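Local atomic coordinates of carboxypeptidase A (Helicoverpa armigera, PDB entry 1JQG), a protein that probably acts as a zinc-dependent metallocarboxypeptidase that trims C-terminal residues from peptides and is made as an inactive proenzyme. Residues 95-98 against 99-102; 399-402 against 403-407; 284-287 against 288-291; 367-370 against 371-375; 64-67 against 68-71. One frame throughout, in Å; residues are numbered along the deposited sequence.

Contact 1. Residues 95-98 against 99-102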
loop_
_atom_site.group_PDB
_atom_site.type_symbol
_atom_site.label_atom_id
_atom_site.label_comp_id
_atom_site.label_asym_id
_atom_site.label_seq_id
_atom_site.Cartn_x
_atom_site.Cartn_y
_atom_site.Cartn_z
ATOM N N LEU A 95 -10.447 -9.573 -14.647
ATOM C CA LEU A 95 -9.327 -10.308 -14.088
ATOM C C LEU A 95 -8.608 -11.081 -15.187
ATOM O O LEU A 95 -7.376 -11.150 -15.259
ATOM C CB LEU A 95 -9.820 -11.252 -12.996
ATOM C CG LEU A 95 -10.401 -10.589 -11.749
ATOM C CD1 LEU A 95 -11.066 -11.595 -10.801
ATOM C CD2 LEU A 95 -9.342 -9.754 -11.047
ATOM N N GLU A 96 -9.370 -11.693 -16.063
ATOM C CA GLU A 96 -8.888 -12.486 -17.169
ATOM C C GLU A 96 -8.131 -11.643 -18.191
ATOM O O GLU A 96 -7.077 -12.042 -18.694
ATOM C CB GLU A 96 -10.080 -13.157 -17.838
ATOM C CG GLU A 96 -10.637 -14.313 -17.010
ATOM C CD GLU A 96 -11.806 -14.994 -17.709
ATOM O OE1 GLU A 96 -12.351 -14.334 -18.624
ATOM O OE2 GLU A 96 -12.108 -16.131 -17.291
ATOM N N LEU A 97 -8.555 -10.395 -18.356
ATOM C CA LEU A 97 -7.849 -9.466 -19.237
ATOM C C LEU A 97 -6.492 -9.074 -18.655
ATOM O O LEU A 97 -5.514 -8.953 -19.409
ATOM C CB LEU A 97 -8.721 -8.220 -19.483
ATOM C CG LEU A 97 -8.028 -7.133 -20.314
ATOM C CD1 LEU A 97 -7.859 -7.659 -21.717
ATOM C CD2 LEU A 97 -8.763 -5.803 -20.235
ATOM N N GLU A 98 -6.411 -8.822 -17.352
ATOM C CA GLU A 98 -5.172 -8.444 -16.697
ATOM C C GLU A 98 -4.149 -9.558 -16.873
ATOM O O GLU A 98 -3.035 -9.251 -17.294
ATOM C CB GLU A 98 -5.366 -8.116 -15.221
ATOM C CG GLU A 98 -4.078 -7.629 -14.561
ATOM C CD GLU A 98 -4.038 -7.734 -13.051
ATOM O OE1 GLU A 98 -4.443 -8.762 -12.480
ATOM O OE2 GLU A 98 -3.569 -6.737 -12.427
ATOM N N ASP A 99 -4.577 -10.796 -16.655
ATOM C CA ASP A 99 -3.744 -11.975 -16.885
ATOM C C ASP A 99 -3.206 -12.005 -18.318
ATOM O O ASP A 99 -2.033 -12.230 -18.593
ATOM C CB ASP A 99 -4.504 -13.274 -16.626
ATOM C CG ASP A 99 -4.980 -13.405 -15.208
ATOM O OD1 ASP A 99 -4.553 -12.643 -14.327
ATOM O OD2 ASP A 99 -5.823 -14.316 -15.035
ATOM N N GLN A 100 -4.091 -11.733 -19.263
ATOM C CA GLN A 100 -3.746 -11.689 -20.681
ATOM C C GLN A 100 -2.743 -10.600 -20.970
ATOM O O GLN A 100 -1.732 -10.837 -21.603
ATOM C CB GLN A 100 -5.018 -11.477 -21.502
ATOM C CG GLN A 100 -4.835 -11.592 -23.001
ATOM C CD GLN A 100 -6.157 -11.466 -23.740
ATOM O OE1 GLN A 100 -6.245 -10.591 -24.605
ATOM N NE2 GLN A 100 -7.143 -12.302 -23.421
ATOM N N LEU A 101 -2.942 -9.416 -20.421
ATOM C CA LEU A 101 -2.075 -8.259 -20.569
ATOM C C LEU A 101 -0.732 -8.358 -19.867
ATOM O O LEU A 101 0.288 -7.933 -20.409
ATOM C CB LEU A 101 -2.803 -7.015 -20.066
ATOM C CG LEU A 101 -3.322 -6.056 -21.148
ATOM C CD1 LEU A 101 -4.022 -6.803 -22.272
ATOM C CD2 LEU A 101 -4.258 -5.044 -20.501
ATOM N N LEU A 102 -0.715 -9.001 -18.690
ATOM C CA LEU A 102 0.515 -9.223 -17.956
ATOM C C LEU A 102 1.330 -10.387 -18.516
ATOM O O LEU A 102 2.551 -10.334 -18.577
ATOM C CB LEU A 102 0.127 -9.436 -16.491
ATOM C CG LEU A 102 -0.397 -8.176 -15.771
ATOM C CD1 LEU A 102 -0.473 -8.419 -14.263
ATOM C CD2 LEU A 102 0.435 -6.933 -16.057
#
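The carboxylate of Glu-98 has methyl CD1 of Leu-102 lying over one face, with Glu-98 CD to Leu-102 CD1 at 3.8 Å. Its oxygens are engaged beyond the helix: OE1 forms a salt bridge with NE of Arg-232, and OE2 accepts from the backbone N of Val-397. The carboxylate of Asp-99 instead faces a carbonyl, Leu-95 O standing 3.3 Å from Asp-99 CG on one side of its plane. That same Leu-95 O accepts the backbone N of Asp-99 at 3.1 Å, N-H...O 170°.

With Glu-98 CG opposite the backbone N (chi1 -176°), CG lies 3.7 Å from Leu-102 CD1, and the extended chain beyond carries the carboxylate past that methyl. Separately, Leu-97 CD1 and Leu-101 CD1 touch at 4.0 Å, an apolar i to i+4 pair. Glu-98 OE1 and Asp-99 OD1 are 4.3 Å apart, a like-charge proximity that the guanidinium of Arg-232 would probably offset.

All of this belongs to helix 92-108, which follows strand 83-88, an edge strand of the four-stranded antiparallel sheet. Leu-95 packs on Tyr-233 and Leu-396, while Leu-101 and Leu-102 rest on Pro-399, in the loop between strand 377-383 and helix 402-421.

Contact 2. Residues 399-402 against 403-407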
loop_
_atom_site.group_PDB
_atom_site.type_symbol
_atom_site.label_atom_id
_atom_site.label_comp_id
_atom_site.label_asym_id
_atom_site.label_seq_id
_atom_site.Cartn_x
_atom_site.Cartn_y
_atom_site.Cartn_z
ATOM N N PRO A 399 0.299 -2.893 -17.946
ATOM C CA PRO A 399 1.743 -2.876 -18.147
ATOM C C PRO A 399 2.316 -1.607 -18.737
ATOM O O PRO A 399 3.499 -1.385 -18.611
ATOM C CB PRO A 399 1.967 -4.122 -19.025
ATOM C CG PRO A 399 0.690 -4.333 -19.747
ATOM C CD PRO A 399 -0.333 -4.030 -18.660
ATOM N N ASP A 400 1.525 -0.679 -19.256
ATOM C CA ASP A 400 1.945 0.584 -19.815
ATOM C C ASP A 400 2.153 1.637 -18.748
ATOM O O ASP A 400 2.885 2.603 -18.977
ATOM C CB ASP A 400 0.922 1.112 -20.829
ATOM C CG ASP A 400 0.864 0.324 -22.120
ATOM O OD1 ASP A 400 1.746 -0.514 -22.452
ATOM O OD2 ASP A 400 -0.142 0.583 -22.834
ATOM N N PHE A 401 1.605 1.430 -17.567
ATOM C CA PHE A 401 1.730 2.394 -16.460
ATOM C C PHE A 401 2.812 1.991 -15.480
ATOM O O PHE A 401 3.151 2.737 -14.566
ATOM C CB PHE A 401 0.373 2.556 -15.783
ATOM C CG PHE A 401 0.299 3.582 -14.700
ATOM C CD1 PHE A 401 -0.025 3.258 -13.384
ATOM C CD2 PHE A 401 0.524 4.916 -15.016
ATOM C CE1 PHE A 401 -0.111 4.237 -12.411
ATOM C CE2 PHE A 401 0.438 5.883 -14.024
ATOM C CZ PHE A 401 0.129 5.559 -12.724
ATOM N N ILE A 402 3.399 0.805 -15.629
ATOM C CA ILE A 402 4.365 0.262 -14.682
ATOM C C ILE A 402 5.567 1.160 -14.438
ATOM O O ILE A 402 5.888 1.439 -13.263
ATOM C CB ILE A 402 4.834 -1.127 -15.081
ATOM C CG1 ILE A 402 3.667 -2.095 -15.242
ATOM C CG2 ILE A 402 5.880 -1.584 -14.050
ATOM C CD1 ILE A 402 4.034 -3.570 -15.322
ATOM N N GLU A 403 6.260 1.574 -15.490
ATOM C CA GLU A 403 7.387 2.485 -15.355
ATOM C C GLU A 403 6.976 3.865 -14.866
ATOM O O GLU A 403 7.686 4.515 -14.100
ATOM C CB GLU A 403 8.141 2.582 -16.696
ATOM C CG GLU A 403 9.428 3.387 -16.583
ATOM C CD GLU A 403 10.286 3.345 -17.834
ATOM O OE1 GLU A 403 11.302 2.629 -17.921
ATOM O OE2 GLU A 403 9.936 4.061 -18.787
ATOM N N GLN A 404 5.859 4.405 -15.368
ATOM C CA GLN A 404 5.398 5.743 -15.032
ATOM C C GLN A 404 5.007 5.790 -13.556
ATOM O O GLN A 404 5.262 6.799 -12.911
ATOM C CB GLN A 404 4.203 6.150 -15.891
ATOM C CG GLN A 404 3.521 7.453 -15.479
ATOM C CD GLN A 404 4.417 8.663 -15.496
ATOM O OE1 GLN A 404 5.455 8.773 -16.155
ATOM N NE2 GLN A 404 4.063 9.707 -14.737
ATOM N N ALA A 405 4.454 4.700 -13.039
ATOM C CA ALA A 405 4.071 4.536 -11.668
ATOM C C ALA A 405 5.284 4.706 -10.756
ATOM O O ALA A 405 5.211 5.518 -9.821
ATOM C CB ALA A 405 3.418 3.166 -11.505
ATOM N N GLY A 406 6.384 4.084 -11.139
ATOM C CA GLY A 406 7.639 4.209 -10.428
ATOM C C GLY A 406 8.262 5.600 -10.525
ATOM O O GLY A 406 8.669 6.166 -9.528
ATOM N N PHE A 407 8.347 6.084 -11.758
ATOM C CA PHE A 407 9.029 7.364 -12.027
ATOM C C PHE A 407 8.289 8.522 -11.383
ATOM O O PHE A 407 8.853 9.392 -10.717
ATOM C CB PHE A 407 9.145 7.586 -13.546
ATOM C CG PHE A 407 9.529 8.966 -13.974
ATOM C CD1 PHE A 407 10.876 9.302 -13.996
ATOM C CD2 PHE A 407 8.590 9.919 -14.336
ATOM C CE1 PHE A 407 11.277 10.575 -14.358
ATOM C CE2 PHE A 407 9.002 11.197 -14.723
ATOM C CZ PHE A 407 10.349 11.530 -14.726
#
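Phe-401 meets Ala-405 and Gln-404 with opposite sides of its ring rim. At CB the chain turns so that CG stands opposite the backbone N (chi1 -175°), and the ring is carried alongside the following turn of backbone. Beyond CG, on one side, CD1 comes within 3.9 Å of Ala-405 CB, and the next atom, CE1, is 3.8 Å from that same Ala-405 CB. The methyl thus sits over a ring face, offset toward the rim; Ala-405 CB is 4.1 Å from the Phe-401 ring centroid and 25° off its normal, a CH-pi contact. On the other side CD2 lies 4.0 Å from Gln-404 CG and CE2 3.8 Å from the same Gln-404 CG, with ring and amide planes turned 45° apart.

This is the first turn of helix 402-421, the long helix that follows strand 377-383 in the zinc carboxypeptidase alpha/beta fold. The backbone closes the turn as well: Ala-405 N donates to Phe-401 O at 2.8 Å, nearly in line with the carbonyl, and Gly-406 N follows to Ile-402 O with a weak bond of 3.4 Å.

Gln-404 is bent at chi2, which turns its amide away from the ring, and NE2 donates to Glu-408 OE2 and to Val-342 O. The Phe-401 ring also stacks with that of Tyr-386. The Phe-401 side chain is about 11 Å from that of Glu-382, the predicted proton donor/acceptor.

Contact 3. Residues 284-287 against 288-291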
loop_
_atom_site.group_PDB
_atom_site.type_symbol
_atom_site.label_atom_id
_atom_site.label_comp_id
_atom_site.label_asym_id
_atom_site.label_seq_id
_atom_site.Cartn_x
_atom_site.Cartn_y
_atom_site.Cartn_z
ATOM N N GLU A 284 4.403 -10.566 10.159
ATOM C CA GLU A 284 4.690 -9.567 9.149
ATOM C C GLU A 284 4.768 -8.155 9.749
ATOM O O GLU A 284 5.615 -7.330 9.401
ATOM C CB GLU A 284 3.654 -9.597 8.032
ATOM C CG GLU A 284 3.654 -10.875 7.202
ATOM C CD GLU A 284 2.834 -11.999 7.820
ATOM O OE1 GLU A 284 2.950 -13.157 7.359
ATOM O OE2 GLU A 284 2.097 -11.794 8.781
ATOM N N SER A 285 3.839 -7.833 10.628
ATOM C CA SER A 285 3.813 -6.551 11.307
ATOM C C SER A 285 4.889 -6.467 12.392
ATOM O O SER A 285 5.434 -5.413 12.733
ATOM C CB SER A 285 2.415 -6.301 11.890
ATOM O OG SER A 285 2.103 -7.285 12.848
ATOM N N SER A 286 5.256 -7.595 12.979
ATOM C CA SER A 286 6.236 -7.650 14.029
ATOM C C SER A 286 7.604 -7.306 13.464
ATOM O O SER A 286 8.358 -6.602 14.100
ATOM C CB SER A 286 6.256 -9.067 14.679
ATOM O OG SER A 286 5.064 -9.334 15.401
ATOM N N VAL A 287 7.933 -7.878 12.288
ATOM C CA VAL A 287 9.227 -7.635 11.684
ATOM C C VAL A 287 9.414 -6.151 11.341
ATOM O O VAL A 287 10.509 -5.582 11.486
ATOM C CB VAL A 287 9.520 -8.521 10.448
ATOM C CG1 VAL A 287 9.410 -10.005 10.781
ATOM C CG2 VAL A 287 8.558 -8.229 9.327
ATOM N N ILE A 288 8.339 -5.510 10.885
ATOM C CA ILE A 288 8.358 -4.088 10.601
ATOM C C ILE A 288 8.595 -3.233 11.844
ATOM O O ILE A 288 9.395 -2.282 11.851
ATOM C CB ILE A 288 7.080 -3.610 9.894
ATOM C CG1 ILE A 288 6.922 -4.259 8.519
ATOM C CG2 ILE A 288 7.077 -2.098 9.721
ATOM C CD1 ILE A 288 5.557 -4.113 7.878
ATOM N N ARG A 289 7.998 -3.676 12.941
ATOM C CA ARG A 289 8.159 -3.048 14.244
ATOM C C ARG A 289 9.611 -3.093 14.686
ATOM O O ARG A 289 10.168 -2.070 15.075
ATOM C CB ARG A 289 7.268 -3.753 15.275
ATOM C CG ARG A 289 7.389 -3.174 16.699
ATOM C CD ARG A 289 6.962 -4.206 17.740
ATOM N NE ARG A 289 7.647 -5.473 17.548
ATOM C CZ ARG A 289 7.216 -6.677 17.909
ATOM N NH1 ARG A 289 6.051 -6.769 18.526
ATOM N NH2 ARG A 289 7.979 -7.722 17.631
ATOM N N ASP A 290 10.235 -4.255 14.578
ATOM C CA ASP A 290 11.626 -4.440 14.937
ATOM C C ASP A 290 12.594 -3.606 14.112
ATOM O O ASP A 290 13.579 -3.035 14.611
ATOM C CB ASP A 290 11.990 -5.925 14.826
ATOM C CG ASP A 290 11.225 -6.810 15.777
ATOM O OD1 ASP A 290 10.702 -6.362 16.820
ATOM O OD2 ASP A 290 11.102 -8.024 15.540
ATOM N N ILE A 291 12.329 -3.438 12.828
ATOM C CA ILE A 291 13.111 -2.551 11.973
ATOM C C ILE A 291 12.984 -1.082 12.397
ATOM O O ILE A 291 14.002 -0.404 12.497
ATOM C CB ILE A 291 12.667 -2.644 10.494
ATOM C CG1 ILE A 291 12.787 -4.092 10.004
ATOM C CG2 ILE A 291 13.513 -1.715 9.683
ATOM C CD1 ILE A 291 12.293 -4.375 8.600
#
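The Arg-289 side chain sets out with CG opposite its backbone N (chi1 179°) and then folds back at chi3 (51°), which lays its guanidinium over Ser-286 one turn earlier. Ser-286 CB lies over one face of that group, 3.7 Å from Arg-289 NH2. The edge is turned to the next residue: NE and NH2 of Arg-289 both donate to OD1 of Asp-290, a side-on salt bridge to a single oxygen. Arg-289 NH2 meets Asp-290 OD1 at 3.1 Å on the syn side, out of the carboxylate plane, and NE comes from the same face. Were Arg-289 an alanine, Asp-290 OD1 would probably lose its charged mate and Ser-286 CB the group lying over it.

The serine hydroxyls point elsewhere: OG of Ser-286 bonds to Glu-282 O, and OG of Ser-285 to Asn-256 ND2.

On the buried side of helix 283-294, Ile-288 CG1 lies 3.5 Å from Glu-284 O and Ile-291 CG1 lies 3.1 Å from Val-287 O. Both isoleucines pack on strands 173-178 and 212-216 of the mixed sheet. The helix is therefore two-faced: apolar branches meet the sheet, while on the other side the neighbouring charges of Arg-289 and Asp-290 probably neutralise each other.

Contact 4. Residues 367-370 against 371-375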
loop_
_atom_site.group_PDB
_atom_site.type_symbol
_atom_site.label_atom_id
_atom_site.label_comp_id
_atom_site.label_asym_id
_atom_site.label_seq_id
_atom_site.Cartn_x
_atom_site.Cartn_y
_atom_site.Cartn_z
ATOM N N SER A 367 1.871 3.690 9.251
ATOM C CA SER A 367 2.376 5.063 9.290
ATOM C C SER A 367 2.091 5.769 10.618
ATOM O O SER A 367 2.918 6.563 11.067
ATOM C CB SER A 367 1.885 5.886 8.106
ATOM O OG SER A 367 0.489 6.071 8.032
ATOM N N ASP A 368 0.939 5.476 11.235
ATOM C CA ASP A 368 0.611 6.055 12.526
ATOM C C ASP A 368 1.546 5.588 13.647
ATOM O O ASP A 368 1.932 6.374 14.516
ATOM C CB ASP A 368 -0.843 5.743 12.911
ATOM C CG ASP A 368 -1.831 6.653 12.228
ATOM O OD1 ASP A 368 -3.053 6.443 12.340
ATOM O OD2 ASP A 368 -1.475 7.601 11.513
ATOM N N TYR A 369 1.897 4.298 13.630
ATOM C CA TYR A 369 2.754 3.720 14.625
ATOM C C TYR A 369 4.190 4.262 14.500
ATOM O O TYR A 369 4.754 4.660 15.524
ATOM C CB TYR A 369 2.749 2.183 14.595
ATOM C CG TYR A 369 3.787 1.552 15.520
ATOM C CD1 TYR A 369 3.509 1.318 16.864
ATOM C CD2 TYR A 369 5.052 1.192 15.090
ATOM C CE1 TYR A 369 4.415 0.755 17.732
ATOM C CE2 TYR A 369 5.999 0.630 15.905
ATOM C CZ TYR A 369 5.665 0.415 17.237
ATOM O OH TYR A 369 6.607 -0.147 18.053
ATOM N N ALA A 370 4.685 4.314 13.290
ATOM C CA ALA A 370 5.995 4.835 12.973
ATOM C C ALA A 370 6.179 6.281 13.418
ATOM O O ALA A 370 7.229 6.607 13.949
ATOM C CB ALA A 370 6.184 4.846 11.444
ATOM N N MET A 371 5.126 7.067 13.235
ATOM C CA MET A 371 5.035 8.437 13.737
ATOM C C MET A 371 5.109 8.508 15.261
ATOM O O MET A 371 5.748 9.391 15.806
ATOM C CB MET A 371 3.729 9.074 13.255
ATOM C CG MET A 371 3.526 10.474 13.809
ATOM S SD MET A 371 3.459 11.713 12.506
ATOM C CE MET A 371 4.336 12.991 13.454
ATOM N N GLN A 372 4.480 7.565 15.933
ATOM C CA GLN A 372 4.431 7.521 17.391
ATOM C C GLN A 372 5.724 7.020 18.008
ATOM O O GLN A 372 6.155 7.390 19.111
ATOM C CB GLN A 372 3.279 6.619 17.836
ATOM C CG GLN A 372 3.190 6.364 19.314
ATOM C CD GLN A 372 2.284 5.215 19.700
ATOM O OE1 GLN A 372 2.506 4.058 19.341
ATOM N NE2 GLN A 372 1.225 5.478 20.465
ATOM N N ALA A 373 6.399 6.093 17.329
ATOM C CA ALA A 373 7.655 5.566 17.895
ATOM C C ALA A 373 8.944 6.013 17.223
ATOM O O ALA A 373 9.955 5.609 17.796
ATOM C CB ALA A 373 7.547 4.052 17.910
ATOM N N ALA A 374 8.927 6.811 16.151
ATOM C CA ALA A 374 10.170 7.106 15.445
ATOM C C ALA A 374 10.127 8.353 14.595
ATOM O O ALA A 374 10.721 9.340 14.972
ATOM C CB ALA A 374 10.591 5.912 14.565
ATOM N N ALA A 375 9.593 8.278 13.386
ATOM C CA ALA A 375 9.714 9.357 12.395
ATOM C C ALA A 375 8.831 10.525 12.792
ATOM O O ALA A 375 7.607 10.407 12.997
ATOM C CB ALA A 375 9.358 8.794 11.029
#
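Met-371 begins the last turn of helix 366-373, and its backbone N donates to Ser-367 O at 3.1 Å; the contact is the C-terminal end of a helix that leads into strand 377-383 of the central sheet. Ser-367 O takes a second hydrogen bond from OG of Ser-378, which ties the first turn of the helix to that strand. Met-371 has its side chain bent at chi2 and chi3, and it packs on Tyr-316 and Ser-378.

Gln-372 N donates to Asp-368 O at 3.1 Å, and more weakly to Tyr-369 O. Its extended side chain crosses Tyr-369 at a slant, OE1 lying 3.8 Å from Tyr-369 CD1 with ring and amide planes 76° apart.

Ala-373 N bonds to Tyr-369 O at 2.8 Å, while the Ala-373 methyl stands over one face of the Tyr-369 ring, displaced toward the rim, with CB 4.2 Å from CZ of Tyr-369. The ring reaches this methyl because its CG is placed opposite the backbone N, and Phe-280 meets it edge-to-face.

Ala-374 is where helical backbone angles end. Its N makes only a weak bond to Ala-370 O, and its CB approaches that same oxygen.

Ala-375 then supplies a second donor. Its N lies 2.9 Å from Ala-370 O, spanning five residues, and comes in above the carbonyl plane, 37° out of it, with an N-H...O angle of 131°.

Contact 5. Residues 64-67 against 68-71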
loop_
_atom_site.group_PDB
_atom_site.type_symbol
_atom_site.label_atom_id
_atom_site.label_comp_id
_atom_site.label_asym_id
_atom_site.label_seq_id
_atom_site.Cartn_x
_atom_site.Cartn_y
_atom_site.Cartn_z
ATOM N N LEU A 64 -16.926 -4.151 -3.891
ATOM C CA LEU A 64 -17.113 -5.410 -4.602
ATOM C C LEU A 64 -18.159 -6.293 -3.928
ATOM O O LEU A 64 -18.019 -6.625 -2.768
ATOM C CB LEU A 64 -15.769 -6.148 -4.662
ATOM C CG LEU A 64 -15.751 -7.469 -5.456
ATOM C CD1 LEU A 64 -15.981 -7.113 -6.913
ATOM C CD2 LEU A 64 -14.429 -8.141 -5.201
ATOM N N VAL A 65 -19.264 -6.562 -4.584
ATOM C CA VAL A 65 -20.388 -7.298 -4.021
ATOM C C VAL A 65 -20.599 -8.657 -4.688
ATOM O O VAL A 65 -20.718 -8.803 -5.910
ATOM C CB VAL A 65 -21.704 -6.503 -4.159
ATOM C CG1 VAL A 65 -22.887 -7.331 -3.618
ATOM C CG2 VAL A 65 -21.571 -5.079 -3.594
ATOM N N PRO A 66 -20.576 -9.719 -3.903
ATOM C CA PRO A 66 -20.804 -11.086 -4.367
ATOM C C PRO A 66 -22.132 -11.278 -5.070
ATOM O O PRO A 66 -23.133 -10.622 -4.785
ATOM C CB PRO A 66 -20.723 -11.937 -3.097
ATOM C CG PRO A 66 -19.866 -11.114 -2.182
ATOM C CD PRO A 66 -20.308 -9.694 -2.440
ATOM N N LYS A 67 -22.224 -12.280 -5.943
ATOM C CA LYS A 67 -23.438 -12.563 -6.699
ATOM C C LYS A 67 -24.639 -12.892 -5.821
ATOM O O LYS A 67 -25.771 -12.455 -6.066
ATOM C CB LYS A 67 -23.204 -13.722 -7.647
ATOM C CG LYS A 67 -24.360 -14.082 -8.575
ATOM C CD LYS A 67 -23.807 -15.090 -9.598
ATOM C CE LYS A 67 -23.198 -16.309 -8.919
ATOM N NZ LYS A 67 -22.305 -17.114 -9.799
ATOM N N PHE A 68 -24.412 -13.621 -4.732
ATOM C CA PHE A 68 -25.457 -14.025 -3.819
ATOM C C PHE A 68 -25.825 -12.954 -2.814
ATOM O O PHE A 68 -26.576 -13.220 -1.872
ATOM C CB PHE A 68 -25.057 -15.322 -3.091
ATOM C CG PHE A 68 -25.010 -16.524 -3.999
ATOM C CD1 PHE A 68 -23.810 -17.191 -4.189
ATOM C CD2 PHE A 68 -26.128 -16.980 -4.672
ATOM C CE1 PHE A 68 -23.736 -18.296 -5.017
ATOM C CE2 PHE A 68 -26.055 -18.080 -5.498
ATOM C CZ PHE A 68 -24.860 -18.747 -5.676
ATOM N N LYS A 69 -25.332 -11.739 -2.989
ATOM C CA LYS A 69 -25.630 -10.631 -2.095
ATOM C C LYS A 69 -26.019 -9.372 -2.850
ATOM O O LYS A 69 -26.373 -8.374 -2.244
ATOM C CB LYS A 69 -24.415 -10.310 -1.212
ATOM C CG LYS A 69 -24.196 -11.286 -0.065
ATOM C CD LYS A 69 -22.883 -10.976 0.629
ATOM C CE LYS A 69 -22.640 -11.848 1.835
ATOM N NZ LYS A 69 -21.340 -11.500 2.478
ATOM N N ARG A 70 -26.029 -9.434 -4.169
ATOM C CA ARG A 70 -26.352 -8.312 -5.031
ATOM C C ARG A 70 -27.757 -7.780 -4.822
ATOM O O ARG A 70 -27.967 -6.565 -4.803
ATOM C CB ARG A 70 -26.156 -8.625 -6.510
ATOM C CG ARG A 70 -24.711 -8.897 -6.915
ATOM C CD ARG A 70 -24.607 -9.131 -8.403
ATOM N NE ARG A 70 -25.284 -8.090 -9.179
ATOM C CZ ARG A 70 -25.111 -7.938 -10.502
ATOM N NH1 ARG A 70 -24.297 -8.733 -11.201
ATOM N NH2 ARG A 70 -25.811 -6.937 -11.053
ATOM N N GLU A 71 -28.718 -8.691 -4.667
ATOM C CA GLU A 71 -30.117 -8.323 -4.469
ATOM C C GLU A 71 -30.359 -7.698 -3.099
ATOM O O GLU A 71 -31.088 -6.707 -2.975
ATOM C CB GLU A 71 -31.026 -9.542 -4.661
ATOM C CG GLU A 71 -32.507 -9.222 -4.787
ATOM C CD GLU A 71 -33.331 -10.402 -5.277
ATOM O OE1 GLU A 71 -33.669 -11.321 -4.484
ATOM O OE2 GLU A 71 -33.672 -10.455 -6.490
#
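Val-65 and Pro-66 meet Lys-69 and Arg-70 across a tight strand-to-helix turn, which joins strand 61-65 to helix 70-80 in the activation domain, a four-stranded antiparallel sheet carrying helices. The evidence is in the backbone: Lys-69 N donates to Pro-66 O at 3.1 Å, closing a type I beta turn with Lys-67 and Phe-68 at its two central positions. The donor comes from well above the carbonyl plane, 57° out of it. Lys-69 holds the N-cap position.

Val-65 fills the inner side of the turn. Its CG1 is placed opposite the backbone N, and this methyl lies 3.8 Å from Arg-70 N and 4.1 Å from Arg-70 CG. The Pro-66 ring is crossed at a slant by the aliphatic part of Lys-69, Pro-66 CG to Lys-69 CD 4.1 Å. Arg-70 CG presses on Pro-66 O at 3.2 Å, so one carbonyl receives both an N-H and a methylene.

Beyond the turn the charged ends find other partners. Lys-67 NZ bonds to Asp-22 O, Lys-69 NZ to Leu-47 O, and Arg-70 NE reaches Tyr-27 OH weakly. With an alanine here instead of Arg-70, the methylene against Pro-66 O and Val-65 CG1 would be lost, and Tyr-27 OH would probably be left without this weak partner.

Since the two lysine tips bond to main-chain carbonyls and Arg-70 NE only weakly to a hydroxyl, the corner probably depends on its one backbone bond and aliphatic packing more than on paired charges.

How the contacts relate
Contacts 2 and 3 are the buried ones, contacts 1 and 4 are partly buried, and contact 5 lies at the surface. Contact 5 and at least the first half of contact 1 fall in the activation peptide, at a strand-to-helix corner and on a helix, with centres 23 Å apart. The other three lie in the enzyme, where contacts 3 and 4 touch through Arg-289 CG and Tyr-369 OH, 3.4 Å apart. Contact 1 meets contact 2 through Pro-399, packed on Leu-101 and Leu-102. Contacts 2 and 4 both set a methyl over an aromatic face, whereas contact 3 couples guanidinium and carboxylate, and contact 5 has a single backbone bond, its lysine tips bonding outside it.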